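Local coordinates for protein nucleoporin nup120 (Schizosaccharomyces pombe, PDB 4GQ2) that serves as a structural component of the nuclear pore complex, where nucleoporins can also act as docking partners for nuclear transport factors, at residues 4-17 with 536-550. Residues are numbered along the deposited sequence; the frame is centred on the assembly and turned at random.
Sequences ELKHAVVPIDLQSF and YANKVAFIRDPYLIE
Chi1 of R544, 57°, sets CG between its backbone N and carbonyl carbon, and the extended chain beyond brings one face of the guanidinium over K6 CB, 4.1 Å from CZ. The guanidinium suits this place because NH1 and NH2 can grip E550 end-on in a bidentate salt bridge within 536-550, NH1 to OE1 at 2.7 Å, which holds it over K6. OE1 also accepts from Y547 N, and with NH2 on OE2 three bonds hold the carboxylate's rotation. K6 runs past E550 in the opposite direction, its CD 3.3 Å from OE2, while NZ forms salt bridges with E554 and, weakly, E4; its methylenes also cross the P546 ring, CD to CB 3.7 Å.

Between strands 6-11 and 539-544, antiparallel pairing adds six backbone hydrogen bonds. A8 is small enough to lie beside the F542 ring, CB to CE1 3.9 Å. On the other face, V9 CG1 packs on the aliphatic part of K539, at CD (3.5 Å), whose amine reaches D514 and D518. Beyond the strands, branched I12 crosses V540 at about a right angle, CG1 to CG2 3.4 Å.

Strand 3-11 lies between 390-395 and 539-544 in one mixed sheet, consistent with closure of a propeller sheet by the N-terminal strand, while helix 672-703 packs on A8, F542 and E550.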
loop_
_atom_site.group_PDB
_atom_site.type_symbol
_atom_site.label_atom_id
_atom_site.label_comp_id
_atom_site.label_asym_id
_atom_site.label_seq_id
_atom_site.Cartn_x
_atom_site.Cartn_y
_atom_site.Cartn_z
ATOM N N GLU A 4 -10.871 -25.785 -9.294
ATOM C CA GLU A 4 -9.902 -25.338 -8.303
ATOM C C GLU A 4 -10.549 -24.425 -7.265
ATOM O O GLU A 4 -11.404 -23.605 -7.593
ATOM C CB GLU A 4 -8.724 -24.634 -8.976
ATOM C CG GLU A 4 -7.480 -24.550 -8.102
ATOM C CD GLU A 4 -6.368 -23.728 -8.728
ATOM O OE1 GLU A 4 -6.167 -23.822 -9.958
ATOM O OE2 GLU A 4 -5.687 -22.992 -7.985
ATOM N N LEU A 5 -10.143 -24.595 -6.010
ATOM C CA LEU A 5 -10.549 -23.709 -4.926
ATOM C C LEU A 5 -9.394 -22.791 -4.538
ATOM O O LEU A 5 -8.255 -23.233 -4.421
ATOM C CB LEU A 5 -10.985 -24.512 -3.701
ATOM C CG LEU A 5 -12.112 -25.533 -3.840
ATOM C CD1 LEU A 5 -12.224 -26.308 -2.537
ATOM C CD2 LEU A 5 -13.439 -24.881 -4.212
ATOM N N LYS A 6 -9.697 -21.513 -4.349
ATOM C CA LYS A 6 -8.715 -20.561 -3.852
ATOM C C LYS A 6 -9.194 -19.974 -2.547
ATOM O O LYS A 6 -10.369 -20.096 -2.192
ATOM C CB LYS A 6 -8.458 -19.457 -4.877
ATOM C CG LYS A 6 -7.376 -19.822 -5.871
ATOM C CD LYS A 6 -7.644 -19.196 -7.224
ATOM C CE LYS A 6 -6.816 -19.860 -8.312
ATOM N NZ LYS A 6 -5.355 -19.728 -8.057
ATOM N N HIS A 7 -8.284 -19.342 -1.823
ATOM C CA HIS A 7 -8.673 -18.687 -0.590
ATOM C C HIS A 7 -8.180 -17.276 -0.489
ATOM O O HIS A 7 -7.223 -16.885 -1.158
ATOM C CB HIS A 7 -8.303 -19.541 0.629
ATOM C CG HIS A 7 -6.817 -19.745 0.833
ATOM N ND1 HIS A 7 -5.912 -19.577 -0.147
ATOM C CD2 HIS A 7 -6.105 -20.156 1.959
ATOM C CE1 HIS A 7 -4.680 -19.837 0.332
ATOM N NE2 HIS A 7 -4.801 -20.193 1.619
ATOM N N ALA A 8 -8.882 -16.490 0.316
ATOM C CA ALA A 8 -8.441 -15.158 0.684
ATOM C C ALA A 8 -7.915 -15.234 2.109
ATOM O O ALA A 8 -8.631 -15.655 3.009
ATOM C CB ALA A 8 -9.597 -14.179 0.593
ATOM N N VAL A 9 -6.664 -14.828 2.297
ATOM C CA VAL A 9 -5.978 -14.943 3.577
ATOM C C VAL A 9 -5.882 -13.583 4.266
ATOM O O VAL A 9 -5.487 -12.597 3.647
ATOM C CB VAL A 9 -4.549 -15.524 3.386
ATOM C CG1 VAL A 9 -3.806 -15.590 4.710
ATOM C CG2 VAL A 9 -4.600 -16.911 2.758
ATOM N N VAL A 10 -6.242 -13.530 5.545
ATOM C CA VAL A 10 -6.033 -12.328 6.351
ATOM C C VAL A 10 -5.269 -12.696 7.626
ATOM O O VAL A 10 -5.720 -13.546 8.394
ATOM C CB VAL A 10 -7.357 -11.602 6.699
ATOM C CG1 VAL A 10 -7.087 -10.297 7.437
ATOM C CG2 VAL A 10 -8.155 -11.315 5.446
ATOM N N PRO A 11 -4.093 -12.075 7.840
ATOM C CA PRO A 11 -3.363 -12.322 9.066
ATOM C C PRO A 11 -4.174 -11.821 10.248
ATOM O O PRO A 11 -4.886 -10.826 10.131
ATOM C CB PRO A 11 -2.096 -11.467 8.900
ATOM C CG PRO A 11 -1.937 -11.304 7.433
ATOM C CD PRO A 11 -3.348 -11.189 6.930
ATOM N N ILE A 12 -4.070 -12.513 11.374
ATOM C CA ILE A 12 -4.773 -12.112 12.581
ATOM C C ILE A 12 -3.844 -11.241 13.424
ATOM O O ILE A 12 -3.225 -11.697 14.392
ATOM C CB ILE A 12 -5.284 -13.330 13.368
ATOM C CG1 ILE A 12 -6.225 -14.140 12.496
ATOM C CG2 ILE A 12 -6.018 -12.893 14.623
ATOM C CD1 ILE A 12 -6.537 -15.503 13.058
ATOM N N ASP A 13 -3.735 -9.984 13.011
ATOM C CA ASP A 13 -2.997 -8.987 13.742
ATOM C C ASP A 13 -3.795 -7.688 13.690
ATOM O O ASP A 13 -4.729 -7.567 12.888
ATOM C CB ASP A 13 -1.554 -8.842 13.220
ATOM C CG ASP A 13 -1.471 -8.436 11.748
ATOM O OD1 ASP A 13 -2.264 -7.594 11.277
ATOM O OD2 ASP A 13 -0.564 -8.940 11.055
ATOM N N LEU A 14 -3.454 -6.747 14.569
ATOM C CA LEU A 14 -4.191 -5.491 14.692
ATOM C C LEU A 14 -4.225 -4.704 13.383
ATOM O O LEU A 14 -5.278 -4.199 12.973
ATOM C CB LEU A 14 -3.597 -4.644 15.826
ATOM C CG LEU A 14 -4.211 -4.785 17.228
ATOM C CD1 LEU A 14 -4.320 -6.229 17.712
ATOM C CD2 LEU A 14 -3.410 -3.958 18.219
ATOM N N GLN A 15 -3.069 -4.629 12.727
ATOM C CA GLN A 15 -2.904 -3.881 11.485
ATOM C C GLN A 15 -3.832 -4.365 10.363
ATOM O O GLN A 15 -4.481 -3.548 9.704
ATOM C CB GLN A 15 -1.437 -3.926 11.035
ATOM C CG GLN A 15 -1.064 -2.964 9.911
ATOM C CD GLN A 15 -1.264 -1.493 10.262
ATOM O OE1 GLN A 15 -1.181 -1.086 11.428
ATOM N NE2 GLN A 15 -1.521 -0.687 9.243
ATOM N N SER A 16 -3.905 -5.682 10.160
ATOM C CA SER A 16 -4.671 -6.249 9.047
ATOM C C SER A 16 -6.173 -6.107 9.243
ATOM O O SER A 16 -6.927 -6.105 8.273
ATOM C CB SER A 16 -4.323 -7.724 8.820
ATOM O OG SER A 16 -2.953 -7.891 8.495
ATOM N N PHE A 17 -6.594 -5.993 10.498
ATOM C CA PHE A 17 -8.008 -5.816 10.840
ATOM C C PHE A 17 -8.381 -4.339 11.032
ATOM O O PHE A 17 -9.513 -4.041 11.410
ATOM C CB PHE A 17 -8.337 -6.596 12.118
ATOM C CG PHE A 17 -8.667 -8.044 11.889
ATOM C CD1 PHE A 17 -7.710 -8.935 11.415
ATOM C CD2 PHE A 17 -9.942 -8.528 12.170
ATOM C CE1 PHE A 17 -8.022 -10.276 11.204
ATOM C CE2 PHE A 17 -10.257 -9.870 11.973
ATOM C CZ PHE A 17 -9.296 -10.746 11.489
ATOM N N TYR A 536 -6.224 -20.865 10.432
ATOM C CA TYR A 536 -4.811 -21.221 10.539
ATOM C C TYR A 536 -4.301 -20.694 11.866
ATOM O O TYR A 536 -5.012 -19.965 12.548
ATOM C CB TYR A 536 -3.991 -20.635 9.378
ATOM C CG TYR A 536 -4.401 -21.134 8.005
ATOM C CD1 TYR A 536 -3.918 -22.342 7.513
ATOM C CD2 TYR A 536 -5.269 -20.395 7.199
ATOM C CE1 TYR A 536 -4.289 -22.810 6.267
ATOM C CE2 TYR A 536 -5.638 -20.851 5.942
ATOM C CZ TYR A 536 -5.148 -22.064 5.486
ATOM O OH TYR A 536 -5.503 -22.538 4.250
ATOM N N ALA A 537 -3.065 -21.043 12.209
ATOM C CA ALA A 537 -2.493 -20.724 13.515
ATOM C C ALA A 537 -2.215 -19.240 13.738
ATOM O O ALA A 537 -2.004 -18.825 14.883
ATOM C CB ALA A 537 -1.235 -21.549 13.758
ATOM N N ASN A 538 -2.192 -18.446 12.666
ATOM C CA ASN A 538 -2.143 -16.976 12.814
ATOM C C ASN A 538 -2.802 -16.201 11.672
ATOM O O ASN A 538 -2.484 -15.035 11.429
ATOM C CB ASN A 538 -0.727 -16.446 13.175
ATOM C CG ASN A 538 0.212 -16.321 11.976
ATOM O OD1 ASN A 538 1.249 -15.649 12.064
ATOM N ND2 ASN A 538 -0.130 -16.961 10.863
ATOM N N LYS A 539 -3.730 -16.873 10.990
ATOM C CA LYS A 539 -4.443 -16.322 9.842
ATOM C C LYS A 539 -5.870 -16.890 9.770
ATOM O O LYS A 539 -6.101 -18.035 10.169
ATOM C CB LYS A 539 -3.683 -16.649 8.548
ATOM C CG LYS A 539 -2.262 -16.099 8.493
ATOM C CD LYS A 539 -1.551 -16.481 7.208
ATOM C CE LYS A 539 -0.132 -15.929 7.152
ATOM N NZ LYS A 539 0.838 -16.741 7.943
ATOM N N VAL A 540 -6.811 -16.069 9.294
ATOM C CA VAL A 540 -8.164 -16.498 8.916
ATOM C C VAL A 540 -8.269 -16.427 7.410
ATOM O O VAL A 540 -7.681 -15.548 6.782
ATOM C CB VAL A 540 -9.299 -15.543 9.377
ATOM C CG1 VAL A 540 -10.414 -16.322 10.058
ATOM C CG2 VAL A 540 -8.793 -14.422 10.259
ATOM N N ALA A 541 -9.070 -17.316 6.837
ATOM C CA ALA A 541 -9.275 -17.324 5.407
ATOM C C ALA A 541 -10.692 -17.776 5.069
ATOM O O ALA A 541 -11.424 -18.251 5.940
ATOM C CB ALA A 541 -8.246 -18.224 4.746
ATOM N N PHE A 542 -11.085 -17.596 3.813
ATOM C CA PHE A 542 -12.307 -18.213 3.302
ATOM C C PHE A 542 -12.120 -18.742 1.900
ATOM O O PHE A 542 -11.239 -18.295 1.168
ATOM C CB PHE A 542 -13.523 -17.280 3.346
ATOM C CG PHE A 542 -13.215 -15.882 3.764
ATOM C CD1 PHE A 542 -12.674 -14.969 2.866
ATOM C CD2 PHE A 542 -13.484 -15.469 5.059
ATOM C CE1 PHE A 542 -12.394 -13.669 3.260
ATOM C CE2 PHE A 542 -13.208 -14.172 5.459
ATOM C CZ PHE A 542 -12.664 -13.271 4.558
ATOM N N ILE A 543 -12.961 -19.706 1.543
ATOM C CA ILE A 543 -12.911 -20.333 0.228
ATOM C C ILE A 543 -13.533 -19.393 -0.802
ATOM O O ILE A 543 -14.441 -18.618 -0.479
ATOM C CB ILE A 543 -13.620 -21.711 0.242
ATOM C CG1 ILE A 543 -12.948 -22.634 1.266
ATOM C CG2 ILE A 543 -13.584 -22.369 -1.132
ATOM C CD1 ILE A 543 -13.732 -23.886 1.594
ATOM N N ARG A 544 -13.013 -19.450 -2.026
ATOM C CA ARG A 544 -13.577 -18.719 -3.162
ATOM C C ARG A 544 -13.241 -19.421 -4.471
ATOM O O ARG A 544 -12.268 -20.179 -4.552
ATOM C CB ARG A 544 -13.094 -17.258 -3.186
ATOM C CG ARG A 544 -11.583 -17.062 -3.228
ATOM C CD ARG A 544 -11.237 -15.584 -3.383
ATOM N NE ARG A 544 -9.891 -15.373 -3.924
ATOM C CZ ARG A 544 -9.559 -15.508 -5.208
ATOM N NH1 ARG A 544 -10.469 -15.867 -6.109
ATOM N NH2 ARG A 544 -8.306 -15.289 -5.594
ATOM N N ASP A 545 -14.072 -19.179 -5.483
ATOM C CA ASP A 545 -13.834 -19.671 -6.838
ATOM C C ASP A 545 -12.859 -18.739 -7.542
ATOM O O ASP A 545 -12.861 -17.533 -7.283
ATOM C CB ASP A 545 -15.145 -19.730 -7.638
ATOM C CG ASP A 545 -16.044 -20.889 -7.224
ATOM O OD1 ASP A 545 -15.585 -21.808 -6.509
ATOM O OD2 ASP A 545 -17.224 -20.885 -7.631
ATOM N N PRO A 546 -12.026 -19.290 -8.440
ATOM C CA PRO A 546 -11.139 -18.428 -9.211
ATOM C C PRO A 546 -11.937 -17.628 -10.229
ATOM O O PRO A 546 -12.949 -18.122 -10.738
ATOM C CB PRO A 546 -10.211 -19.419 -9.945
ATOM C CG PRO A 546 -10.512 -20.775 -9.389
ATOM C CD PRO A 546 -11.901 -20.704 -8.835
ATOM N N TYR A 547 -11.500 -16.402 -10.510
ATOM C CA TYR A 547 -12.061 -15.647 -11.623
ATOM C C TYR A 547 -11.306 -16.094 -12.861
ATOM O O TYR A 547 -10.206 -16.652 -12.748
ATOM C CB TYR A 547 -11.940 -14.138 -11.399
ATOM C CG TYR A 547 -12.551 -13.662 -10.093
ATOM C CD1 TYR A 547 -11.864 -13.810 -8.886
ATOM C CD2 TYR A 547 -13.814 -13.066 -10.060
ATOM C CE1 TYR A 547 -12.413 -13.387 -7.687
ATOM C CE2 TYR A 547 -14.372 -12.636 -8.858
ATOM C CZ TYR A 547 -13.663 -12.799 -7.674
ATOM O OH TYR A 547 -14.196 -12.388 -6.466
ATOM N N LEU A 548 -11.905 -15.879 -14.033
ATOM C CA LEU A 548 -11.284 -16.232 -15.314
ATOM C C LEU A 548 -9.832 -15.794 -15.421
ATOM O O LEU A 548 -8.974 -16.550 -15.893
ATOM C CB LEU A 548 -12.065 -15.626 -16.479
ATOM C CG LEU A 548 -13.122 -16.474 -17.178
ATOM C CD1 LEU A 548 -13.694 -15.690 -18.348
ATOM C CD2 LEU A 548 -12.544 -17.802 -17.645
ATOM N N ILE A 549 -9.567 -14.570 -14.973
ATOM C CA ILE A 549 -8.231 -13.989 -15.042
ATOM C C ILE A 549 -7.200 -14.877 -14.325
ATOM O O ILE A 549 -6.083 -15.056 -14.814
ATOM C CB ILE A 549 -8.228 -12.514 -14.543
ATOM C CG1 ILE A 549 -6.910 -11.818 -14.890
ATOM C CG2 ILE A 549 -8.546 -12.425 -13.059
ATOM C CD1 ILE A 549 -6.649 -11.725 -16.377
ATOM N N GLU A 550 -7.603 -15.458 -13.195
ATOM C CA GLU A 550 -6.747 -16.364 -12.428
ATOM C C GLU A 550 -6.397 -17.632 -13.208
ATOM O O GLU A 550 -5.216 -17.951 -13.348
ATOM C CB GLU A 550 -7.374 -16.694 -11.071
ATOM C CG GLU A 550 -7.729 -15.450 -10.271
ATOM C CD GLU A 550 -8.079 -15.747 -8.831
ATOM O OE1 GLU A 550 -9.280 -15.723 -8.508
ATOM O OE2 GLU A 550 -7.153 -15.996 -8.027
#